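Long-range contacts in transcriptional regulator, GntR family (Thermotoga maritima, PDB 3SXK), which probably binds specific regulatory DNA sequences as a transcription factor, and whose zinc-binding, all-helical C-terminal FCD domain is the part described here: residues M18-L23 and E120-H125; L37-E42 and D59-K64; E42-A47 and E102-I107; R90-R95 and A131-N136. The protein carries 3 engineered substitutions. All coordinates share one frame; numbering follows the deposited sequence.

Contact 1 (M18-L23 and E120-H125); sequences MEVFCL and EKLKEH. With ZN (zinc ion), chain D.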
# COMPACT_ATOMS: atom_id res chain seq x y z
N MET A 18 -2.45 -0.55 2.42
CA MET A 18 -1.60 -0.01 3.45
C MET A 18 -1.44 -0.93 4.66
O MET A 18 -0.32 -1.22 5.10
CB MET A 18 -2.05 1.39 3.85
CG MET A 18 -1.92 2.40 2.72
SD MET A 18 -2.50 4.02 3.20
CE MET A 18 -1.17 4.53 4.14
N GLU A 19 -2.58 -1.35 5.21
CA GLU A 19 -2.60 -2.11 6.46
C GLU A 19 -2.02 -3.52 6.27
O GLU A 19 -1.30 -3.99 7.11
CB GLU A 19 -4.02 -2.23 7.05
CG GLU A 19 -4.66 -0.89 7.42
CD GLU A 19 -6.01 -1.04 8.07
OE1 GLU A 19 -6.20 -2.16 8.67
OE2 GLU A 19 -6.85 -0.07 8.08
N VAL A 20 -2.35 -4.17 5.17
CA VAL A 20 -1.81 -5.50 4.92
C VAL A 20 -0.30 -5.41 4.67
O VAL A 20 0.47 -6.22 5.14
CB VAL A 20 -2.53 -6.19 3.79
CG1 VAL A 20 -1.73 -7.45 3.41
CG2 VAL A 20 -3.95 -6.50 4.22
N PHE A 21 0.16 -4.40 3.94
CA PHE A 21 1.59 -4.28 3.74
C PHE A 21 2.31 -4.18 5.08
O PHE A 21 3.35 -4.80 5.31
CB PHE A 21 1.87 -3.05 2.87
CG PHE A 21 3.35 -2.77 2.64
CD1 PHE A 21 4.00 -3.33 1.54
CD2 PHE A 21 4.06 -1.95 3.49
CE1 PHE A 21 5.35 -3.10 1.33
CE2 PHE A 21 5.43 -1.72 3.27
CZ PHE A 21 6.06 -2.29 2.19
N CYS A 22 1.79 -3.35 5.97
CA CYS A 22 2.44 -3.12 7.24
C CYS A 22 2.35 -4.37 8.13
O CYS A 22 3.32 -4.72 8.78
CB CYS A 22 1.85 -1.91 7.91
SG CYS A 22 2.28 -0.34 7.11
N LEU A 23 1.22 -5.05 8.16
CA LEU A 23 1.11 -6.29 8.96
C LEU A 23 2.09 -7.37 8.48
O LEU A 23 2.74 -8.07 9.27
CB LEU A 23 -0.34 -6.82 8.95
CG LEU A 23 -0.61 -8.14 9.70
CD1 LEU A 23 -0.21 -7.96 11.15
CD2 LEU A 23 -2.09 -8.47 9.51
N GLU A 120 -4.59 -13.17 6.07
CA GLU A 120 -5.86 -13.61 5.54
C GLU A 120 -7.02 -13.00 6.34
O GLU A 120 -8.02 -12.55 5.75
CB GLU A 120 -5.94 -15.15 5.57
CG GLU A 120 -4.99 -15.83 4.60
CD GLU A 120 -5.12 -17.34 4.62
OE1 GLU A 120 -6.04 -17.85 5.30
OE2 GLU A 120 -4.31 -18.02 3.95
N LYS A 121 -6.92 -12.98 7.65
CA LYS A 121 -8.04 -12.52 8.47
C LYS A 121 -8.26 -11.01 8.32
O LYS A 121 -9.41 -10.54 8.33
CB LYS A 121 -7.87 -12.90 9.95
CG LYS A 121 -9.01 -12.43 10.83
CD LYS A 121 -10.35 -13.09 10.49
CE LYS A 121 -10.32 -14.57 10.52
NZ LYS A 121 -11.76 -15.10 10.51
N LEU A 122 -7.18 -10.26 8.18
CA LEU A 122 -7.30 -8.81 8.00
C LEU A 122 -8.00 -8.52 6.67
O LEU A 122 -8.87 -7.68 6.59
CB LEU A 122 -5.93 -8.09 8.10
CG LEU A 122 -5.97 -6.59 7.82
CD1 LEU A 122 -6.97 -5.88 8.70
CD2 LEU A 122 -4.56 -6.06 8.04
N LYS A 123 -7.61 -9.22 5.61
CA LYS A 123 -8.24 -9.01 4.32
C LYS A 123 -9.71 -9.41 4.39
O LYS A 123 -10.58 -8.72 3.92
CB LYS A 123 -7.56 -9.84 3.25
CG LYS A 123 -6.15 -9.41 2.89
CD LYS A 123 -5.53 -10.44 1.96
CE LYS A 123 -4.11 -10.02 1.59
NZ LYS A 123 -3.50 -10.95 0.63
N GLU A 124 -9.97 -10.58 4.96
CA GLU A 124 -11.35 -11.04 5.09
C GLU A 124 -12.21 -10.03 5.87
O GLU A 124 -13.32 -9.69 5.46
CB GLU A 124 -11.40 -12.41 5.80
CG GLU A 124 -12.82 -12.97 5.91
CD GLU A 124 -12.99 -13.99 7.04
OE1 GLU A 124 -11.95 -14.44 7.60
OE2 GLU A 124 -14.17 -14.35 7.34
N HIS A 125 -11.69 -9.54 6.99
CA HIS A 125 -12.36 -8.52 7.80
C HIS A 125 -12.71 -7.25 7.00
O HIS A 125 -13.84 -6.79 7.00
CB HIS A 125 -11.45 -8.19 9.00
CG HIS A 125 -11.83 -6.97 9.76
ND1 HIS A 125 -13.07 -6.78 10.33
CD2 HIS A 125 -11.12 -5.85 10.02
CE1 HIS A 125 -13.09 -5.60 10.94
NE2 HIS A 125 -11.93 -5.00 10.75
ZN ZN D . -11.66 -3.28 11.94
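Leu122 pushes its isobutyl group against helix 5-25, among Glu19, Val20 and Leu23. The CD2 branch does most of the touching: it lies 3.8 Å from Leu23 CD2 and 3.9 Å from Val20 CG2, and both of these side chains run past the leucine in the opposite direction. CG of Leu122 stands anti to its backbone N (chi1 176°), which carries both methyls across to the facing helix. The other branch, CD1, rests 3.8 Å from Glu19 OE1, and the glutamate chain crosses the leucine nearly at right angles. On the solvent side, the extended Lys123 passes across Val20, its CG 3.9 Å from Val20 CG2 and its CE 3.9 Å from Val20 CG1, so the aliphatic part of the lysine flanks the valine. Between the segments the contact is van der Waals packing; the carboxylate of Glu19 is taken up by Tyr79, Arg15 and His63. About one turn beyond Leu122, His125 NE2 binds zinc at 2.1 Å, while Glu102 engages the other ring nitrogen. The two helices are almost antiparallel (170°), with axes 10.2 Å apart, in the helical bundle of the FCD domain. Helix 96-111 packs on Leu23 and Lys121, helix 51-68 on Glu19 and Cys22, and helix 73-91 on Met18; Met17 of the second subunit touches Met18 and Phe21.

Contact 2 (L37-E42 and D59-K64); sequences LEIKGE and DERLHK. With ZN (zinc ion), chain D.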
# COMPACT_ATOMS: atom_id res chain seq x y z
N LEU A 37 -1.70 -6.01 23.09
CA LEU A 37 -2.24 -6.71 24.24
C LEU A 37 -3.22 -5.82 25.02
O LEU A 37 -4.24 -6.30 25.50
CB LEU A 37 -1.10 -7.16 25.14
CG LEU A 37 -0.15 -8.17 24.55
CD1 LEU A 37 0.93 -8.48 25.55
CD2 LEU A 37 -0.88 -9.44 24.16
N GLU A 38 -2.92 -4.52 25.11
CA GLU A 38 -3.84 -3.57 25.73
C GLU A 38 -5.16 -3.53 24.97
O GLU A 38 -6.25 -3.56 25.57
CB GLU A 38 -3.23 -2.18 25.73
CG GLU A 38 -2.12 -1.94 26.73
CD GLU A 38 -1.66 -0.48 26.75
OE1 GLU A 38 -2.41 0.41 26.29
OE2 GLU A 38 -0.55 -0.22 27.24
N ILE A 39 -5.09 -3.50 23.65
CA ILE A 39 -6.29 -3.52 22.82
C ILE A 39 -7.08 -4.82 23.03
O ILE A 39 -8.31 -4.80 23.20
CB ILE A 39 -5.95 -3.38 21.33
CG1 ILE A 39 -5.33 -1.99 21.03
CG2 ILE A 39 -7.14 -3.65 20.47
CD1 ILE A 39 -4.66 -1.94 19.64
N LYS A 40 -6.37 -5.94 23.02
CA LYS A 40 -7.00 -7.25 23.22
C LYS A 40 -7.73 -7.28 24.57
O LYS A 40 -8.83 -7.79 24.67
CB LYS A 40 -5.95 -8.33 23.22
CG LYS A 40 -6.52 -9.75 23.36
CD LYS A 40 -5.46 -10.83 23.57
CE LYS A 40 -6.12 -12.04 24.31
NZ LYS A 40 -5.16 -13.12 24.66
N GLY A 41 -7.09 -6.72 25.58
CA GLY A 41 -7.64 -6.66 26.92
C GLY A 41 -8.93 -5.89 26.95
O GLY A 41 -9.86 -6.24 27.67
N GLU A 42 -8.97 -4.81 26.18
CA GLU A 42 -10.10 -3.91 26.10
C GLU A 42 -11.27 -4.60 25.41
O GLU A 42 -12.42 -4.40 25.77
CB GLU A 42 -9.68 -2.68 25.33
CG GLU A 42 -10.76 -1.69 25.08
CD GLU A 42 -10.17 -0.37 24.71
OE1 GLU A 42 -10.19 0.54 25.57
OE2 GLU A 42 -9.64 -0.25 23.58
N ASP A 59 -11.10 -0.17 17.69
CA ASP A 59 -10.99 -0.33 16.25
C ASP A 59 -9.93 0.61 15.66
O ASP A 59 -9.00 0.16 14.95
CB ASP A 59 -12.35 -0.04 15.58
CG ASP A 59 -12.26 -0.10 14.06
OD1 ASP A 59 -11.94 -1.18 13.56
OD2 ASP A 59 -12.42 0.95 13.38
N GLU A 60 -10.00 1.90 15.99
CA GLU A 60 -9.02 2.86 15.51
C GLU A 60 -7.62 2.46 15.97
O GLU A 60 -6.66 2.45 15.17
CB GLU A 60 -9.35 4.27 16.01
CG GLU A 60 -8.30 5.28 15.61
CD GLU A 60 -8.67 6.72 15.82
OE1 GLU A 60 -9.77 7.01 16.33
OE2 GLU A 60 -7.84 7.57 15.42
N ARG A 61 -7.52 2.10 17.25
CA ARG A 61 -6.20 1.72 17.78
C ARG A 61 -5.60 0.53 17.08
O ARG A 61 -4.39 0.55 16.81
CB ARG A 61 -6.25 1.46 19.29
CG ARG A 61 -6.51 2.74 20.10
CD ARG A 61 -6.78 2.38 21.57
NE ARG A 61 -5.60 1.80 22.22
CZ ARG A 61 -5.60 1.36 23.47
NH1 ARG A 61 -6.71 1.41 24.18
NH2 ARG A 61 -4.49 0.87 24.00
N LEU A 62 -6.41 -0.50 16.80
CA LEU A 62 -5.89 -1.73 16.19
C LEU A 62 -5.39 -1.48 14.77
O LEU A 62 -4.24 -1.86 14.43
CB LEU A 62 -6.97 -2.81 16.19
CG LEU A 62 -6.57 -4.16 15.58
CD1 LEU A 62 -5.38 -4.78 16.31
CD2 LEU A 62 -7.73 -5.13 15.60
N HIS A 63 -6.21 -0.84 13.94
CA HIS A 63 -5.83 -0.55 12.58
C HIS A 63 -4.64 0.43 12.51
O HIS A 63 -3.73 0.27 11.67
CB HIS A 63 -7.05 -0.06 11.79
CG HIS A 63 -8.07 -1.13 11.55
ND1 HIS A 63 -7.95 -2.07 10.55
CD2 HIS A 63 -9.25 -1.40 12.17
CE1 HIS A 63 -8.99 -2.88 10.57
NE2 HIS A 63 -9.80 -2.48 11.53
N LYS A 64 -4.64 1.45 13.37
CA LYS A 64 -3.54 2.40 13.38
C LYS A 64 -2.25 1.76 13.88
O LYS A 64 -1.18 2.21 13.48
CB LYS A 64 -3.87 3.65 14.19
CG LYS A 64 -4.76 4.61 13.38
CD LYS A 64 -4.82 5.97 14.00
CE LYS A 64 -5.52 6.94 13.03
NZ LYS A 64 -5.84 8.20 13.72
ZN ZN D . -11.66 -3.28 11.94
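Arg61 reaches from helix 51-68 to two acids of helix 34-44, Glu38 and Glu42, which stand one turn apart; the two segments cross at -151°. Its NH2 donates to Glu38 OE1 at 3.1 Å, but the N-H points poorly at the oxygen (122°), so this bond is weak. The acid comes in at the edge of the guanidinium, near its plane. NH1 faces Glu42 OE2 at 3.4 Å, a long ion pair met obliquely, with carboxylate and guanidinium planes nearly perpendicular. The stronger grip on Arg61 comes from Glu35, which forms a salt bridge to NH2. A bend at chi3 (66°) turns the arginine head toward these acids, while Ile39 CG1 lies 3.8 Å above one guanidinium face, toward its rim. The end of the isoleucine continues inward, placing CD1 3.6 Å from Leu62 N and 3.8 Å from Arg61 CB. Within helix 51-68, Lys64 NZ meets the anti lone pair of Glu60 OE2 at 2.7 Å; Glu80 and the Trp83 ring are further partners. The far side of this helix serves the metal: His63 NE2 binds zinc at 2.1 Å, with Asp59 OD1 farther off at 2.7 Å. His63 ND1 is bonded to Glu19, and Asp59 OD2 pairs with Arg90. Three glutamates share one arginine, and Asp57 lies close to Glu42, so the charge of Arg61 probably offsets part of the repulsion among the acids.

Contact 3 (E42-A47 and E102-I107); sequences EIDDVA and EHKELI. Engineered in segment 42-47: Ala47 (natural residue Glu). With ZN (zinc ion), chain D.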
# COMPACT_ATOMS: atom_id res chain seq x y z
N GLU A 42 -8.97 -4.81 26.18
CA GLU A 42 -10.10 -3.91 26.10
C GLU A 42 -11.27 -4.60 25.41
O GLU A 42 -12.42 -4.40 25.77
CB GLU A 42 -9.68 -2.68 25.33
CG GLU A 42 -10.76 -1.69 25.08
CD GLU A 42 -10.17 -0.37 24.71
OE1 GLU A 42 -10.19 0.54 25.57
OE2 GLU A 42 -9.64 -0.25 23.58
N ILE A 43 -10.97 -5.43 24.42
CA ILE A 43 -11.96 -6.26 23.76
C ILE A 43 -12.45 -7.38 24.65
O ILE A 43 -13.63 -7.71 24.68
CB ILE A 43 -11.39 -6.85 22.46
CG1 ILE A 43 -11.19 -5.72 21.46
CG2 ILE A 43 -12.33 -7.89 21.89
CD1 ILE A 43 -10.43 -6.12 20.17
N ASP A 44 -11.55 -7.98 25.40
CA ASP A 44 -11.91 -9.17 26.14
C ASP A 44 -12.68 -8.82 27.41
O ASP A 44 -13.34 -9.69 28.01
CB ASP A 44 -10.66 -9.97 26.51
CG ASP A 44 -10.07 -10.73 25.34
OD1 ASP A 44 -10.73 -10.84 24.29
OD2 ASP A 44 -8.95 -11.24 25.50
N ASP A 45 -12.75 -7.61 27.90
CA ASP A 45 -13.16 -7.13 29.22
C ASP A 45 -14.64 -6.82 29.30
O ASP A 45 -15.16 -6.50 30.37
CB ASP A 45 -12.39 -5.86 29.60
CG ASP A 45 -12.78 -5.34 30.96
OD1 ASP A 45 -12.51 -6.06 31.95
OD2 ASP A 45 -13.37 -4.25 31.04
N VAL A 46 -15.22 -6.95 28.09
CA VAL A 46 -16.67 -6.83 27.97
C VAL A 46 -17.17 -7.97 27.11
O VAL A 46 -16.39 -8.62 26.40
CB VAL A 46 -17.08 -5.48 27.38
CG1 VAL A 46 -16.68 -4.35 28.32
CG2 VAL A 46 -16.45 -5.29 26.01
N ALA A 47 -18.53 -8.34 27.20
CA ALA A 47 -19.16 -9.45 26.49
C ALA A 47 -19.12 -9.21 24.99
O ALA A 47 -19.05 -8.07 24.54
CB ALA A 47 -20.59 -9.61 26.96
N GLU A 102 -14.27 -10.22 14.69
CA GLU A 102 -13.20 -10.35 13.68
C GLU A 102 -11.88 -9.77 14.17
O GLU A 102 -10.83 -10.34 13.94
CB GLU A 102 -13.64 -9.70 12.37
CG GLU A 102 -14.76 -10.50 11.65
CD GLU A 102 -15.42 -9.78 10.48
OE1 GLU A 102 -15.13 -8.60 10.21
OE2 GLU A 102 -16.31 -10.40 9.83
N HIS A 103 -11.95 -8.66 14.91
CA HIS A 103 -10.75 -8.09 15.52
C HIS A 103 -10.15 -9.07 16.52
O HIS A 103 -8.92 -9.27 16.57
CB HIS A 103 -11.09 -6.80 16.26
CG HIS A 103 -11.47 -5.68 15.35
ND1 HIS A 103 -12.19 -4.58 15.78
CD2 HIS A 103 -11.21 -5.48 14.04
CE1 HIS A 103 -12.35 -3.75 14.76
NE2 HIS A 103 -11.78 -4.28 13.70
N LYS A 104 -10.99 -9.72 17.32
CA LYS A 104 -10.48 -10.63 18.33
C LYS A 104 -9.75 -11.83 17.70
O LYS A 104 -8.68 -12.21 18.14
CB LYS A 104 -11.61 -11.11 19.26
CG LYS A 104 -11.08 -11.95 20.38
CD LYS A 104 -12.16 -12.49 21.30
CE LYS A 104 -11.57 -13.70 21.99
NZ LYS A 104 -12.48 -14.30 23.00
N GLU A 105 -10.32 -12.39 16.65
CA GLU A 105 -9.74 -13.50 15.92
C GLU A 105 -8.44 -13.07 15.25
O GLU A 105 -7.50 -13.86 15.18
CB GLU A 105 -10.71 -13.97 14.85
CG GLU A 105 -12.00 -14.54 15.38
CD GLU A 105 -12.96 -14.82 14.24
OE1 GLU A 105 -12.79 -14.33 13.09
OE2 GLU A 105 -13.88 -15.58 14.48
N LEU A 106 -8.42 -11.85 14.72
CA LEU A 106 -7.23 -11.33 14.03
C LEU A 106 -6.10 -11.24 15.06
O LEU A 106 -4.97 -11.68 14.84
CB LEU A 106 -7.57 -9.96 13.40
CG LEU A 106 -6.36 -9.17 12.87
CD1 LEU A 106 -5.48 -9.98 11.94
CD2 LEU A 106 -6.83 -7.87 12.18
N ILE A 107 -6.41 -10.63 16.20
CA ILE A 107 -5.42 -10.49 17.25
C ILE A 107 -4.90 -11.85 17.72
O ILE A 107 -3.69 -12.03 17.86
CB ILE A 107 -5.98 -9.71 18.43
CG1 ILE A 107 -6.21 -8.24 18.00
CG2 ILE A 107 -4.98 -9.72 19.54
CD1 ILE A 107 -6.99 -7.45 18.97
ZN ZN D . -11.66 -3.28 11.94
O HOH W 1 -13.27 -12.16 24.57
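The imidazole of His103 swings away from Ile43, which meets the histidine at its CB, 4.0 Å from the isoleucine CD1. The ring uses NE2 to bind zinc at 2.0 Å, and the rings of His63 and His125, which share the metal, each stand steeply to it, at about 75°. At CE1 the neighbour is Asp59, the acid of the same site. With CG anti to its carbonyl carbon (chi1 -69°), His103 reaches out from the side of helix 96-111 toward the metal, while its CB stays with the hydrophobic layer. In that layer Ile43 and Ile107 reach toward each other tip to tip, their CD1 atoms 3.9 Å apart. This is the metal-binding helical bundle of the FCD domain, in which helix 34-44 packs beside the zinc-bearing helix 96-111. Toward solvent, Lys104 runs extended across the carboxylate of Asp44 at about a right angle, its CD 3.7 Å from Asp44 OD1. The charged ends remain apart, NZ to OD1 being 4.1 Å, beyond a direct salt bridge. A water closes the gap, accepting from Lys104 NZ at 2.8 Å and donating to Asp44 OD1 at 2.9 Å.

Contact 4 (R90-R95 and A131-N136); sequences RHLNER and AETIKN. With ZN (zinc ion), chain E.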
# COMPACT_ATOMS: atom_id res chain seq x y z
N ARG A 90 -16.43 3.93 8.01
CA ARG A 90 -16.77 2.99 9.07
C ARG A 90 -18.10 3.34 9.74
O ARG A 90 -18.81 2.44 10.22
CB ARG A 90 -15.65 2.81 10.08
CG ARG A 90 -15.41 3.89 10.99
CD ARG A 90 -14.17 3.56 11.91
NE ARG A 90 -14.00 4.69 12.83
CZ ARG A 90 -13.51 4.64 14.06
NH1 ARG A 90 -13.02 3.52 14.58
NH2 ARG A 90 -13.40 5.74 14.76
N HIS A 91 -18.42 4.61 9.73
CA HIS A 91 -19.66 5.06 10.37
C HIS A 91 -20.90 4.82 9.52
O HIS A 91 -22.06 5.03 9.99
CB HIS A 91 -19.57 6.54 10.79
CG HIS A 91 -18.89 6.73 12.11
ND1 HIS A 91 -17.52 6.84 12.25
CD2 HIS A 91 -19.40 6.76 13.37
CE1 HIS A 91 -17.22 6.99 13.52
NE2 HIS A 91 -18.33 6.93 14.22
N LEU A 92 -20.72 4.41 8.27
CA LEU A 92 -21.84 4.24 7.35
C LEU A 92 -22.71 3.08 7.75
O LEU A 92 -23.90 3.10 7.45
CB LEU A 92 -21.38 4.03 5.92
CG LEU A 92 -20.82 5.25 5.23
CD1 LEU A 92 -20.20 4.84 3.89
CD2 LEU A 92 -21.85 6.38 5.02
N ASN A 93 -22.12 2.08 8.39
CA ASN A 93 -22.85 0.89 8.74
C ASN A 93 -22.31 0.34 10.04
O ASN A 93 -21.16 -0.01 10.14
CB ASN A 93 -22.74 -0.14 7.63
CG ASN A 93 -23.64 -1.31 7.84
OD1 ASN A 93 -24.87 -1.15 7.91
ND2 ASN A 93 -23.06 -2.49 7.99
N GLU A 94 -23.21 0.23 11.01
CA GLU A 94 -22.87 -0.23 12.33
C GLU A 94 -22.77 -1.74 12.41
O GLU A 94 -23.77 -2.45 12.28
CB GLU A 94 -23.96 0.25 13.29
CG GLU A 94 -23.86 -0.22 14.71
CD GLU A 94 -24.39 -1.62 14.90
OE1 GLU A 94 -25.62 -1.88 14.75
OE2 GLU A 94 -23.56 -2.49 15.23
N ARG A 95 -21.55 -2.24 12.60
CA ARG A 95 -21.28 -3.67 12.70
C ARG A 95 -20.52 -4.05 13.95
O ARG A 95 -19.68 -4.97 13.93
CB ARG A 95 -20.49 -4.02 11.43
CG ARG A 95 -20.50 -5.45 11.06
CD ARG A 95 -19.94 -5.58 9.66
NE ARG A 95 -19.76 -6.97 9.25
CZ ARG A 95 -18.60 -7.63 9.39
NH1 ARG A 95 -17.55 -7.06 9.99
NH2 ARG A 95 -18.52 -8.89 8.96
N ALA A 131 -18.43 -5.29 2.07
CA ALA A 131 -19.59 -5.93 1.45
C ALA A 131 -20.85 -5.54 2.20
O ALA A 131 -21.90 -5.27 1.58
CB ALA A 131 -19.44 -7.45 1.44
N GLU A 132 -20.75 -5.49 3.51
CA GLU A 132 -21.92 -5.13 4.33
C GLU A 132 -22.29 -3.65 4.18
O GLU A 132 -23.46 -3.26 4.14
CB GLU A 132 -21.70 -5.50 5.80
CG GLU A 132 -21.91 -6.98 6.12
CD GLU A 132 -23.40 -7.36 6.07
OE1 GLU A 132 -24.19 -6.76 6.83
OE2 GLU A 132 -23.77 -8.22 5.25
N THR A 133 -21.28 -2.80 4.04
CA THR A 133 -21.53 -1.40 3.87
C THR A 133 -22.22 -1.18 2.53
O THR A 133 -23.18 -0.42 2.46
CB THR A 133 -20.22 -0.60 3.92
OG1 THR A 133 -19.56 -0.85 5.17
CG2 THR A 133 -20.48 0.90 3.78
N ILE A 134 -21.78 -1.86 1.47
CA ILE A 134 -22.39 -1.72 0.16
C ILE A 134 -23.82 -2.33 0.18
O ILE A 134 -24.77 -1.79 -0.41
CB ILE A 134 -21.54 -2.43 -0.92
CG1 ILE A 134 -20.12 -1.87 -0.90
CG2 ILE A 134 -22.21 -2.33 -2.29
CD1 ILE A 134 -19.75 -1.10 -1.91
N LYS A 135 -23.96 -3.46 0.86
CA LYS A 135 -25.29 -4.10 1.00
C LYS A 135 -26.32 -3.14 1.58
O LYS A 135 -27.52 -3.25 1.30
CB LYS A 135 -25.17 -5.34 1.89
CG LYS A 135 -26.44 -6.19 2.00
CD LYS A 135 -26.21 -7.51 2.74
CE LYS A 135 -27.50 -8.35 2.80
NZ LYS A 135 -27.27 -9.76 3.24
N ASN A 136 -25.87 -2.19 2.39
CA ASN A 136 -26.78 -1.39 3.19
C ASN A 136 -26.80 0.06 2.75
O ASN A 136 -27.32 0.92 3.44
CB ASN A 136 -26.41 -1.51 4.66
CG ASN A 136 -26.95 -2.77 5.26
OD1 ASN A 136 -28.16 -2.89 5.48
ND2 ASN A 136 -26.09 -3.73 5.51
ZN ZN E . -18.60 7.07 16.21
O HOH W 2 -24.16 1.10 4.66
O HOH W 3 -16.30 6.89 16.65
O HOH W 4 -19.22 5.11 16.99
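Asn93 and Thr133 bring the two backbones to 5.5 Å between their CA atoms, where the chain leaving helix 73-91 runs past the last turn of helix 115-135. Asn93 is extended (psi 122°), Arg95 takes the N-cap position of helix 96-111, and at Asn136 the chain turns out of helix 115-135. A water lies 2.8 Å from Thr133 O and makes a weak, longer link of 3.4 Å to Leu92 O, which Tyr140 also engages. Among the side chains, Leu92 CB packs 3.9 Å from Thr133 CG2, the two crossing nearly perpendicularly, while the threonine hydroxyl bonds to Val129 O in its own helix. The amides of Asn93 and Asn136 are turned only 14° from parallel, with Asn93 OD1 3.6 Å from Asn136 CB. Asn136 folds its own amide back on the helix, where ND2 donates to Glu132 O at 3.0 Å along a fairly straight path (156°). The extended Arg95 chain crosses Glu132 at about a right angle, NE lying 3.8 Å from Glu132 CG; the guanidinium finds its polar partners in Glu102 and Ser99. Just before Leu92, His91 NE2 binds a second zinc at 2.0 Å together with two waters; Asp56 is another known ligand of this zinc site. Across the contact, polar groups mostly pack side by side, while their hydrogen bonds go to their own helix, to water or to neighbouring helices, so the segments are joined chiefly by van der Waals contact.

Contacts 1, 2 and 3 converge on one zinc ion, contributing His125, His63 with Asp59, and His103 respectively. Contacts 2 and 3 are the closest, about 8 Å between centres; they share Glu42 and helix 34-44. Contact 1 supplies a second-shell acid to contact 2, with Glu19 OE1 2.6 Å from His63 ND1, and receives one from contact 3, with Glu102 OE1 2.7 Å from His125 ND1. Contact 4, centred about 20 Å from contact 3, holds the other zinc, yet Arg95 NH2 reaches Glu102 OE2 at 2.8 Å. Likewise Arg90 NH1 pairs with Asp59 OD2 at 2.9 Å, tying contact 4 to contact 2 beside the first zinc.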